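Local coordinates for yersinopine dehydrogenase (Yersinia pestis, PDB 6C4M), which catalyses the NADPH-dependent reductive condensation of pyruvate with an amino-acid intermediate, the last step in making the metallophore yersinopine, at residues Leu28-Ala33 with Leu49-Arg54; Arg107-Val112 with Ser134-Ser139; Asp159-Ser164 with Ala225-Leu230. All blocks are in the same frame, centred on the assembly; numbering follows the deposited sequence.

Contact 1 (Leu28-Ala33 with Leu49-Arg54); sequences LGAGPA and LGLYNR. With NAP (NADP nicotinamide-adenine-dinucleotide phosphate), chain B.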
loop_
_atom_site.group_PDB
_atom_site.type_symbol
_atom_site.label_atom_id
_atom_site.label_comp_id
_atom_site.label_asym_id
_atom_site.label_seq_id
_atom_site.Cartn_x
_atom_site.Cartn_y
_atom_site.Cartn_z
ATOM N N LEU A 28 15.189 33.329 17.986
ATOM C CA LEU A 28 16.370 32.504 18.275
ATOM C C LEU A 28 16.373 31.291 17.353
ATOM O O LEU A 28 15.593 30.343 17.531
ATOM C CB LEU A 28 16.413 32.058 19.728
ATOM C CG LEU A 28 16.438 33.202 20.744
ATOM C CD1 LEU A 28 16.417 32.613 22.141
ATOM C CD2 LEU A 28 17.671 34.140 20.584
ATOM N N GLY A 29 17.275 31.316 16.387
ATOM C CA GLY A 29 17.382 30.257 15.415
ATOM C C GLY A 29 16.925 30.811 14.089
ATOM O O GLY A 29 15.872 31.455 14.023
ATOM N N ALA A 30 17.734 30.614 13.047
ATOM C CA ALA A 30 17.488 31.184 11.734
ATOM C C ALA A 30 17.444 30.100 10.663
ATOM O O ALA A 30 18.106 30.215 9.626
ATOM C CB ALA A 30 18.569 32.213 11.404
ATOM N N GLY A 31 16.684 29.037 10.917
ATOM C CA GLY A 31 16.282 28.126 9.869
ATOM C C GLY A 31 15.261 28.776 8.944
ATOM O O GLY A 31 14.814 29.913 9.161
ATOM N N PRO A 32 14.873 28.067 7.883
ATOM C CA PRO A 32 13.963 28.681 6.899
ATOM C C PRO A 32 12.642 29.123 7.496
ATOM O O PRO A 32 12.088 30.145 7.066
ATOM C CB PRO A 32 13.785 27.576 5.835
ATOM C CG PRO A 32 14.345 26.304 6.444
ATOM C CD PRO A 32 15.313 26.706 7.483
ATOM N N ALA A 33 12.131 28.407 8.500
ATOM C CA ALA A 33 10.904 28.844 9.157
ATOM C C ALA A 33 11.037 30.255 9.731
ATOM O O ALA A 33 10.067 31.023 9.734
ATOM C CB ALA A 33 10.536 27.855 10.262
ATOM N N LEU A 49 13.047 43.759 14.851
ATOM C CA LEU A 49 13.264 42.322 14.705
ATOM C C LEU A 49 14.735 41.987 14.912
ATOM O O LEU A 49 15.608 42.530 14.225
ATOM C CB LEU A 49 12.802 41.830 13.329
ATOM C CG LEU A 49 11.299 41.687 13.135
ATOM C CD1 LEU A 49 11.000 41.216 11.704
ATOM C CD2 LEU A 49 10.715 40.713 14.142
ATOM N N GLY A 50 14.995 41.095 15.861
ATOM C CA GLY A 50 16.314 40.516 16.036
ATOM C C GLY A 50 16.358 39.063 15.602
ATOM O O GLY A 50 15.316 38.404 15.527
ATOM N N LEU A 51 17.556 38.558 15.311
ATOM C CA LEU A 51 17.730 37.208 14.797
ATOM C C LEU A 51 19.011 36.642 15.381
ATOM O O LEU A 51 20.026 37.332 15.392
ATOM C CB LEU A 51 17.797 37.207 13.265
ATOM C CG LEU A 51 17.774 35.862 12.552
ATOM C CD1 LEU A 51 16.504 35.115 12.891
ATOM C CD2 LEU A 51 17.876 36.072 11.049
ATOM N N TYR A 52 18.955 35.398 15.868
ATOM C CA TYR A 52 20.124 34.676 16.354
ATOM C C TYR A 52 20.316 33.421 15.514
ATOM O O TYR A 52 19.340 32.758 15.142
ATOM C CB TYR A 52 19.986 34.270 17.822
ATOM C CG TYR A 52 20.926 33.125 18.207
ATOM C CD1 TYR A 52 22.264 33.361 18.546
ATOM C CD2 TYR A 52 20.478 31.819 18.215
ATOM C CE1 TYR A 52 23.122 32.321 18.880
ATOM C CE2 TYR A 52 21.322 30.769 18.530
ATOM C CZ TYR A 52 22.639 31.033 18.880
ATOM O OH TYR A 52 23.467 30.004 19.186
ATOM N N ASN A 53 21.574 33.107 15.215
ATOM C CA ASN A 53 21.938 31.788 14.710
ATOM C C ASN A 53 23.328 31.438 15.201
ATOM O O ASN A 53 24.228 32.281 15.204
ATOM C CB ASN A 53 21.913 31.728 13.182
ATOM C CG ASN A 53 21.777 30.304 12.657
ATOM O OD1 ASN A 53 20.695 29.892 12.246
ATOM N ND2 ASN A 53 22.879 29.546 12.661
ATOM N N ARG A 54 23.489 30.192 15.619
ATOM C CA ARG A 54 24.785 29.713 16.067
ATOM C C ARG A 54 25.809 29.885 14.947
ATOM O O ARG A 54 25.452 29.872 13.758
ATOM C CB ARG A 54 24.697 28.234 16.449
ATOM C CG ARG A 54 24.344 27.364 15.263
ATOM C CD ARG A 54 24.375 25.858 15.580
ATOM N NE ARG A 54 23.797 25.078 14.477
ATOM C CZ ARG A 54 24.001 23.770 14.304
ATOM N NH1 ARG A 54 24.764 23.099 15.158
ATOM N NH2 ARG A 54 23.446 23.139 13.276
HETATM P PA NAP B . 16.071 23.892 11.567
HETATM O O1A NAP B . 15.134 23.205 12.482
HETATM O O2A NAP B . 16.796 22.900 10.621
HETATM O O5B NAP B . 17.155 24.711 12.492
HETATM C C5B NAP B . 16.637 25.915 13.099
HETATM C C4B NAP B . 17.793 26.577 13.874
HETATM O O4B NAP B . 18.272 25.535 14.927
HETATM C C3B NAP B . 18.797 26.834 13.116
HETATM O O3B NAP B . 19.458 28.072 13.531
HETATM C C2B NAP B . 19.853 25.595 13.349
HETATM O O2B NAP B . 21.226 26.044 13.078
HETATM C C1B NAP B . 19.743 25.270 14.587
HETATM N N9A NAP B . 19.871 23.814 14.659
HETATM C C8A NAP B . 19.350 22.775 13.987
HETATM N N7A NAP B . 19.904 21.685 14.538
HETATM C C5A NAP B . 20.752 22.084 15.537
HETATM C C6A NAP B . 21.515 21.303 16.369
HETATM N N6A NAP B . 21.748 19.866 16.521
HETATM N N1A NAP B . 22.289 21.893 17.298
HETATM C C2A NAP B . 22.304 23.263 17.420
HETATM N N3A NAP B . 21.542 24.033 16.590
HETATM C C4A NAP B . 20.752 23.421 15.638
HETATM O O3 NAP B . 15.190 24.957 10.653
HETATM P PN NAP B . 13.591 25.165 10.524
HETATM O O1N NAP B . 13.428 26.608 10.326
HETATM O O2N NAP B . 13.168 24.327 9.293
HETATM O O5D NAP B . 12.685 24.611 11.812
HETATM C C5D NAP B . 12.260 25.512 12.868
HETATM C C4D NAP B . 11.433 24.665 13.856
HETATM O O4D NAP B . 10.135 24.097 13.120
HETATM C C3D NAP B . 12.058 23.600 14.314
HETATM O O3D NAP B . 11.452 23.320 15.668
HETATM C C2D NAP B . 11.658 22.424 13.416
HETATM O O2D NAP B . 11.639 21.300 14.162
HETATM C C1D NAP B . 10.204 22.795 13.062
HETATM N N1N NAP B . 9.756 22.361 11.716
HETATM C C2N NAP B . 9.946 23.121 10.616
HETATM C C3N NAP B . 9.463 22.659 9.370
HETATM C C7N NAP B . 9.664 23.492 8.086
HETATM O O7N NAP B . 8.927 23.410 7.185
HETATM N N7N NAP B . 10.798 24.375 8.045
HETATM C C4N NAP B . 8.821 21.456 9.275
HETATM C C5N NAP B . 8.641 20.705 10.372
HETATM C C6N NAP B . 9.104 21.159 11.612
HETATM P P2B NAP B . 21.826 26.016 11.489
HETATM O O1X NAP B . 22.265 24.595 11.208
HETATM O O2X NAP B . 20.756 26.409 10.527
HETATM O O3X NAP B . 23.033 26.922 11.414
#

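Contact 2 (Arg107-Val112 with Ser134-Ser139); sequences RLILAV and SVILLS. With NAP (NADP nicotinamide-adenine-dinucleotide phosphate), chain B.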
loop_
_atom_site.group_PDB
_atom_site.type_symbol
_atom_site.label_atom_id
_atom_site.label_comp_id
_atom_site.label_asym_id
_atom_site.label_seq_id
_atom_site.Cartn_x
_atom_site.Cartn_y
_atom_site.Cartn_z
ATOM N N ARG A 107 9.828 39.947 23.402
ATOM C CA ARG A 107 9.352 38.636 22.985
ATOM C C ARG A 107 10.542 37.880 22.418
ATOM O O ARG A 107 11.281 38.404 21.569
ATOM C CB ARG A 107 8.213 38.782 21.964
ATOM C CG ARG A 107 7.718 37.504 21.387
ATOM C CD ARG A 107 6.782 37.766 20.227
ATOM N NE ARG A 107 5.550 38.443 20.612
ATOM C CZ ARG A 107 5.115 39.583 20.075
ATOM N NH1 ARG A 107 5.822 40.210 19.142
ATOM N NH2 ARG A 107 3.951 40.092 20.454
ATOM N N LEU A 108 10.767 36.682 22.954
ATOM C CA LEU A 108 11.670 35.713 22.361
ATOM C C LEU A 108 10.855 34.598 21.715
ATOM O O LEU A 108 9.886 34.095 22.302
ATOM C CB LEU A 108 12.615 35.097 23.388
ATOM C CG LEU A 108 13.449 36.043 24.234
ATOM C CD1 LEU A 108 14.374 35.203 25.104
ATOM C CD2 LEU A 108 14.220 37.017 23.352
ATOM N N ILE A 109 11.237 34.226 20.501
ATOM C CA ILE A 109 10.620 33.088 19.819
ATOM C C ILE A 109 11.706 32.039 19.607
ATOM O O ILE A 109 12.736 32.315 18.972
ATOM C CB ILE A 109 9.948 33.489 18.495
ATOM C CG1 ILE A 109 8.923 34.624 18.742
ATOM C CG2 ILE A 109 9.288 32.241 17.870
ATOM C CD1 ILE A 109 8.213 35.163 17.518
ATOM N N LEU A 110 11.499 30.841 20.165
ATOM C CA LEU A 110 12.456 29.741 19.993
ATOM C C LEU A 110 12.104 29.027 18.710
ATOM O O LEU A 110 11.109 28.312 18.636
ATOM C CB LEU A 110 12.451 28.789 21.184
ATOM C CG LEU A 110 13.285 29.319 22.349
ATOM C CD1 LEU A 110 13.097 28.492 23.600
ATOM C CD2 LEU A 110 14.730 29.274 21.978
ATOM N N ALA A 111 12.899 29.296 17.680
ATOM C CA ALA A 111 12.801 28.646 16.389
ATOM C C ALA A 111 13.898 27.618 16.170
ATOM O O ALA A 111 14.141 27.236 15.022
ATOM C CB ALA A 111 12.853 29.673 15.259
ATOM N N VAL A 112 14.575 27.182 17.232
ATOM C CA VAL A 112 15.498 26.046 17.165
ATOM C C VAL A 112 14.653 24.801 17.440
ATOM O O VAL A 112 13.514 24.939 17.931
ATOM C CB VAL A 112 16.640 26.160 18.183
ATOM C CG1 VAL A 112 17.583 27.341 17.878
ATOM C CG2 VAL A 112 16.083 26.196 19.601
ATOM N N SER A 134 7.253 37.656 26.865
ATOM C CA SER A 134 6.760 36.379 26.370
ATOM C C SER A 134 7.876 35.559 25.732
ATOM O O SER A 134 8.819 36.081 25.121
ATOM C CB SER A 134 5.634 36.598 25.371
ATOM O OG SER A 134 6.132 37.307 24.257
ATOM N N VAL A 135 7.734 34.247 25.871
ATOM C CA VAL A 135 8.598 33.283 25.228
ATOM C C VAL A 135 7.711 32.302 24.478
ATOM O O VAL A 135 6.874 31.631 25.091
ATOM C CB VAL A 135 9.469 32.546 26.250
ATOM C CG1 VAL A 135 10.205 31.425 25.577
ATOM C CG2 VAL A 135 10.442 33.535 26.912
ATOM N N ILE A 136 7.881 32.232 23.163
ATOM C CA ILE A 136 7.041 31.405 22.304
ATOM C C ILE A 136 7.864 30.228 21.803
ATOM O O ILE A 136 8.978 30.411 21.307
ATOM C CB ILE A 136 6.469 32.222 21.133
ATOM C CG1 ILE A 136 5.658 33.424 21.676
ATOM C CG2 ILE A 136 5.577 31.361 20.252
ATOM C CD1 ILE A 136 5.247 34.419 20.625
ATOM N N LEU A 137 7.285 29.024 21.892
ATOM C CA LEU A 137 7.920 27.780 21.456
ATOM C C LEU A 137 7.310 27.437 20.086
ATOM O O LEU A 137 6.160 26.990 19.978
ATOM C CB LEU A 137 7.725 26.708 22.525
ATOM C CG LEU A 137 8.175 27.126 23.945
ATOM C CD1 LEU A 137 8.090 25.962 24.891
ATOM C CD2 LEU A 137 9.558 27.748 24.009
ATOM N N LEU A 138 8.081 27.720 19.029
ATOM C CA LEU A 138 7.527 27.717 17.686
ATOM C C LEU A 138 7.076 26.320 17.269
ATOM O O LEU A 138 6.048 26.177 16.597
ATOM C CB LEU A 138 8.551 28.279 16.697
ATOM C CG LEU A 138 8.064 28.406 15.232
ATOM C CD1 LEU A 138 6.975 29.448 15.091
ATOM C CD2 LEU A 138 9.217 28.778 14.312
ATOM N N SER A 139 7.831 25.276 17.645
ATOM C CA SER A 139 7.463 23.890 17.320
ATOM C C SER A 139 7.804 23.023 18.526
ATOM O O SER A 139 8.858 22.385 18.586
ATOM C CB SER A 139 8.155 23.381 16.068
ATOM O OG SER A 139 7.558 22.146 15.685
HETATM P PA NAP B . 16.071 23.892 11.567
HETATM O O1A NAP B . 15.134 23.205 12.482
HETATM O O2A NAP B . 16.796 22.900 10.621
HETATM O O5B NAP B . 17.155 24.711 12.492
HETATM C C5B NAP B . 16.637 25.915 13.099
HETATM C C4B NAP B . 17.793 26.577 13.874
HETATM O O4B NAP B . 18.272 25.535 14.927
HETATM C C3B NAP B . 18.797 26.834 13.116
HETATM O O3B NAP B . 19.458 28.072 13.531
HETATM C C2B NAP B . 19.853 25.595 13.349
HETATM O O2B NAP B . 21.226 26.044 13.078
HETATM C C1B NAP B . 19.743 25.270 14.587
HETATM N N9A NAP B . 19.871 23.814 14.659
HETATM C C8A NAP B . 19.350 22.775 13.987
HETATM N N7A NAP B . 19.904 21.685 14.538
HETATM C C5A NAP B . 20.752 22.084 15.537
HETATM C C6A NAP B . 21.515 21.303 16.369
HETATM N N6A NAP B . 21.748 19.866 16.521
HETATM N N1A NAP B . 22.289 21.893 17.298
HETATM C C2A NAP B . 22.304 23.263 17.420
HETATM N N3A NAP B . 21.542 24.033 16.590
HETATM C C4A NAP B . 20.752 23.421 15.638
HETATM O O3 NAP B . 15.190 24.957 10.653
HETATM P PN NAP B . 13.591 25.165 10.524
HETATM O O1N NAP B . 13.428 26.608 10.326
HETATM O O2N NAP B . 13.168 24.327 9.293
HETATM O O5D NAP B . 12.685 24.611 11.812
HETATM C C5D NAP B . 12.260 25.512 12.868
HETATM C C4D NAP B . 11.433 24.665 13.856
HETATM O O4D NAP B . 10.135 24.097 13.120
HETATM C C3D NAP B . 12.058 23.600 14.314
HETATM O O3D NAP B . 11.452 23.320 15.668
HETATM C C2D NAP B . 11.658 22.424 13.416
HETATM O O2D NAP B . 11.639 21.300 14.162
HETATM C C1D NAP B . 10.204 22.795 13.062
HETATM N N1N NAP B . 9.756 22.361 11.716
HETATM C C2N NAP B . 9.946 23.121 10.616
HETATM C C3N NAP B . 9.463 22.659 9.370
HETATM C C7N NAP B . 9.664 23.492 8.086
HETATM O O7N NAP B . 8.927 23.410 7.185
HETATM N N7N NAP B . 10.798 24.375 8.045
HETATM C C4N NAP B . 8.821 21.456 9.275
HETATM C C5N NAP B . 8.641 20.705 10.372
HETATM C C6N NAP B . 9.104 21.159 11.612
HETATM P P2B NAP B . 21.826 26.016 11.489
HETATM O O1X NAP B . 22.265 24.595 11.208
HETATM O O2X NAP B . 20.756 26.409 10.527
HETATM O O3X NAP B . 23.033 26.922 11.414
HETATM O O HOH W 1 10.737 25.609 17.966
#

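Contact 3 (Asp159-Ser164 with Ala225-Leu230); sequences DVEVIS and AEMSWL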
loop_
_atom_site.group_PDB
_atom_site.type_symbol
_atom_site.label_atom_id
_atom_site.label_comp_id
_atom_site.label_asym_id
_atom_site.label_seq_id
_atom_site.Cartn_x
_atom_site.Cartn_y
_atom_site.Cartn_z
ATOM N N ASP A 159 6.678 36.030 35.663
ATOM C CA ASP A 159 5.672 36.847 34.974
ATOM C C ASP A 159 5.571 36.545 33.482
ATOM O O ASP A 159 4.528 36.822 32.859
ATOM C CB ASP A 159 5.994 38.342 35.117
ATOM C CG ASP A 159 5.562 38.926 36.443
ATOM O OD1 ASP A 159 4.763 38.283 37.163
ATOM O OD2 ASP A 159 6.031 40.053 36.752
ATOM N N VAL A 160 6.654 36.066 32.876
ATOM C CA VAL A 160 6.713 35.928 31.420
ATOM C C VAL A 160 5.737 34.864 30.927
ATOM O O VAL A 160 5.602 33.786 31.517
ATOM C CB VAL A 160 8.154 35.617 30.989
ATOM C CG1 VAL A 160 8.240 35.269 29.482
ATOM C CG2 VAL A 160 9.008 36.828 31.318
ATOM N N GLU A 161 5.025 35.188 29.848
ATOM C CA GLU A 161 4.053 34.278 29.268
ATOM C C GLU A 161 4.758 33.244 28.389
ATOM O O GLU A 161 5.561 33.599 27.519
ATOM C CB GLU A 161 3.012 35.077 28.474
ATOM C CG GLU A 161 1.882 34.228 27.881
ATOM C CD GLU A 161 0.734 35.083 27.333
ATOM O OE1 GLU A 161 0.817 36.332 27.480
ATOM O OE2 GLU A 161 -0.243 34.509 26.764
ATOM N N VAL A 162 4.497 31.966 28.653
ATOM C CA VAL A 162 5.100 30.858 27.901
ATOM C C VAL A 162 4.024 30.272 27.005
ATOM O O VAL A 162 2.975 29.848 27.494
ATOM C CB VAL A 162 5.683 29.779 28.826
ATOM C CG1 VAL A 162 6.231 28.636 28.018
ATOM C CG2 VAL A 162 6.781 30.383 29.697
ATOM N N ILE A 163 4.274 30.267 25.697
ATOM C CA ILE A 163 3.322 29.765 24.721
ATOM C C ILE A 163 3.977 28.650 23.911
ATOM O O ILE A 163 4.998 28.864 23.246
ATOM C CB ILE A 163 2.804 30.888 23.808
ATOM C CG1 ILE A 163 1.940 31.880 24.611
ATOM C CG2 ILE A 163 1.967 30.310 22.694
ATOM C CD1 ILE A 163 1.540 33.087 23.832
ATOM N N SER A 164 3.385 27.463 23.976
ATOM C CA SER A 164 3.711 26.332 23.109
ATOM C C SER A 164 2.762 26.249 21.916
ATOM O O SER A 164 1.543 26.201 22.091
ATOM C CB SER A 164 3.619 25.017 23.876
ATOM O OG SER A 164 4.778 24.746 24.628
ATOM N N ALA A 225 -3.469 38.984 25.207
ATOM C CA ALA A 225 -2.977 39.777 24.080
ATOM C C ALA A 225 -1.982 39.006 23.201
ATOM O O ALA A 225 -2.010 39.143 21.974
ATOM C CB ALA A 225 -2.344 41.073 24.586
ATOM N N GLU A 226 -1.071 38.216 23.797
ATOM C CA GLU A 226 -0.112 37.477 22.975
ATOM C C GLU A 226 -0.813 36.427 22.136
ATOM O O GLU A 226 -0.508 36.263 20.950
ATOM C CB GLU A 226 0.959 36.791 23.831
ATOM C CG GLU A 226 2.180 37.641 24.156
ATOM C CD GLU A 226 2.961 38.031 22.919
ATOM O OE1 GLU A 226 2.626 39.073 22.321
ATOM O OE2 GLU A 226 3.903 37.304 22.537
ATOM N N MET A 227 -1.725 35.669 22.756
ATOM C CA MET A 227 -2.537 34.701 22.013
ATOM C C MET A 227 -3.294 35.370 20.878
ATOM O O MET A 227 -3.358 34.830 19.764
ATOM C CB MET A 227 -3.528 34.017 22.951
ATOM C CG MET A 227 -2.849 33.276 24.085
ATOM S SD MET A 227 -2.830 31.538 23.796
ATOM C CE MET A 227 -3.266 31.002 25.458
ATOM N N SER A 228 -3.879 36.545 21.146
ATOM C CA SER A 228 -4.605 37.266 20.104
ATOM C C SER A 228 -3.654 37.674 19.001
ATOM O O SER A 228 -3.993 37.620 17.816
ATOM C CB SER A 228 -5.297 38.504 20.687
ATOM O OG SER A 228 -6.235 38.132 21.677
ATOM N N TRP A 229 -2.450 38.089 19.383
ATOM C CA TRP A 229 -1.466 38.506 18.397
ATOM C C TRP A 229 -1.069 37.329 17.519
ATOM O O TRP A 229 -1.075 37.436 16.287
ATOM C CB TRP A 229 -0.237 39.101 19.092
ATOM C CG TRP A 229 0.891 39.328 18.148
ATOM C CD1 TRP A 229 1.016 40.331 17.244
ATOM C CD2 TRP A 229 2.060 38.528 18.021
ATOM N NE1 TRP A 229 2.187 40.198 16.542
ATOM C CE2 TRP A 229 2.852 39.098 17.006
ATOM C CE3 TRP A 229 2.512 37.380 18.660
ATOM C CZ2 TRP A 229 4.069 38.558 16.618
ATOM C CZ3 TRP A 229 3.714 36.846 18.279
ATOM C CH2 TRP A 229 4.485 37.435 17.266
ATOM N N LEU A 230 -0.737 36.188 18.141
ATOM C CA LEU A 230 -0.412 34.983 17.382
ATOM C C LEU A 230 -1.538 34.602 16.439
ATOM O O LEU A 230 -1.295 34.267 15.277
ATOM C CB LEU A 230 -0.113 33.808 18.318
ATOM C CG LEU A 230 1.321 33.704 18.802
ATOM C CD1 LEU A 230 1.433 32.632 19.864
ATOM C CD2 LEU A 230 2.273 33.371 17.660
HETATM O O HOH W 2 -0.477 38.530 26.632
#

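Contact 1 (Leu28-Ala33 with Leu49-Arg54)
L28 and G29 meet Y52 and N53 at the C-terminal ends of two parallel strands, in the first beta-alpha-beta unit of the Rossmann fold that binds NADP. The sequence G29-A30-G31 fits the glycine-rich turn of that motif. Y52 O takes the amide of G29 at 2.8 Å, with G29 N lying above the carbonyl plane of Y52. The side chains of L28 and Y52 lie on one face of the sheet and cross obliquely, CD2 of L28 3.6 Å from CB of Y52. A30 CB fits against L51, whose CG and both methyls, CD1 and CD2, lie about 3.9 Å from it.

N53 ties the turn to the cofactor. Its CG stands anti to the backbone N (chi1 -159°), and the amide it carries bonds both turn and cofactor. OD1 accepts from A30 N at 3.2 Å and from the ribose hydroxyl O3B of NADP. A30 N is shared, as it also donates to O3B. On the other branch, N53 ND2 gives one bond to R54 O, in that carbonyl's plane, and a nearly straight one (168°) to phosphate oxygen O3X at 2.9 Å. These bonds would fix the rotation of the amide. R54 lies with one guanidinium face over N3A of the adenine. Its NH2 reaches phosphate oxygen O1X at 2.8 Å, and NE reaches O2B. This grip on the 2'-phosphate is consistent with the use of NADPH. At G31 the cofactor's O3 lies so near that a CB would clash with it, and A33 N, in the first turn of helix 32-44, bonds O1N. K58 bonds both A30 O and N53 OD1. Strand 25-28 lies between strands 49-52 and 107-110, while Y94 and I95 of strand 93-95 pack beyond L51 and Y52.

Contact 2 (Arg107-Val112 with Ser134-Ser139)
I109 and I136 lie level on the two strands of the tight part, where the axes of strands 107-110 and 134-137 pass 4.7 Å apart, 16° from parallel. Four backbone bonds hold them: L108 N to S134 O, I136 N to L108 O, L110 N to I136 O at 2.8 Å, and L138 N to L110 O. On one face of the sheet, L110 and L137 lie side by side and point the same way, with CD1 of L110 3.6 Å from CD2 of L137. On the other face I109 and I136 do likewise, and CD1 of I136 also touches CD of R107 at 3.7 Å. The CG of R107 is anti to the backbone N (chi1 175°) and passes S134 OG at 3.3 Å. The polar ends of these two go to the same partner: R107 makes a salt bridge with E226, and S134 OG bonds E226 as well. R107 also has a cation-pi contact with W229.

The strands belong to a beta-alpha-beta unit of the Rossmann fold, with helix 117-121 in the connection. Y117 of that helix packs on both L110 and L137. Strand 25-28 flanks strand 107-110, and strand 161-165 flanks strand 134-137.

Past L110 the pairing opens toward NADP. The CA atoms of A111 and L138 are 5.5 Å apart, and their side chains meet through CB of A111 and CD2 of L138 at 3.9 Å. A water sits between the two chains here. It donates to L110 O and V112 O and accepts from S139 N at 2.9 Å, so it bridges the two diverging chains. Its link to the ribose hydroxyl O3D is weak, as is the bond from O3D to V112 O. S139 touches that ribose with its CB, while CG1 of V112 rests by O4B of the other ribose.

Contact 3 (Asp159-Ser164 with Ala225-Leu230)
I163 carries the largest share of this contact and reaches from its strand toward the first turns of helix 225-235. CG2 meets CD1 of L230 at 3.7 Å, the two side chains tip to tip. CD1 of I163 also comes near CD1 of L230, lies 3.7 Å from CB of E226 and is close to CG of M227. CG1 is anti to the carbonyl carbon (chi1 -68°) and CG2 anti to the backbone N, placements from which both branches reach the helix.

E161 comes two residues earlier on the same side of the strand. Its extended chain brings OE1 to 3.7 Å from CB of E226, a van der Waals contact of a carboxylate oxygen with a methylene. A water joins the pair more firmly: it donates to E161 OE1 at 2.7 Å and accepts from E226 N in the first turn of the helix. OE2 of E161 is bound by S224 and N217.

E226 starts toward the strand, but its chain bends at chi2 (-63°) and takes the carboxylate away, to R107, S134 and H20. The charged ends stay apart, E161 OE1 5.9 Å from E226 OE2.

The axes of strand 161-164 and helix 225-230 pass 10.2 Å apart at 35°. V162, between E161 and I163, faces helix 144-154 instead. The sheet thus has helices on both faces, the three-layer alpha-beta-alpha sandwich of Rossmann-type domains.

Overall arrangement
The three contacts follow one another along the chain and all reach the same mixed sheet. Contact 1 and contact 2 have centres about 10 Å apart, and contact 2 and contact 3 likewise; contact 1 and contact 3 are about 19 Å apart and do not touch. In sheet order the strands run 49-52, 25-28, 107-110, 134-137, 161-165. L28 bonds I109 and A111 between the first two contacts, and L137 N bonds I163 O between the last two. Contacts 1 and 2 carry the cofactor at the C-terminal ends of the strands. Contact 3 lies away from it and joins a covering helix, 225-235, to the same sheet.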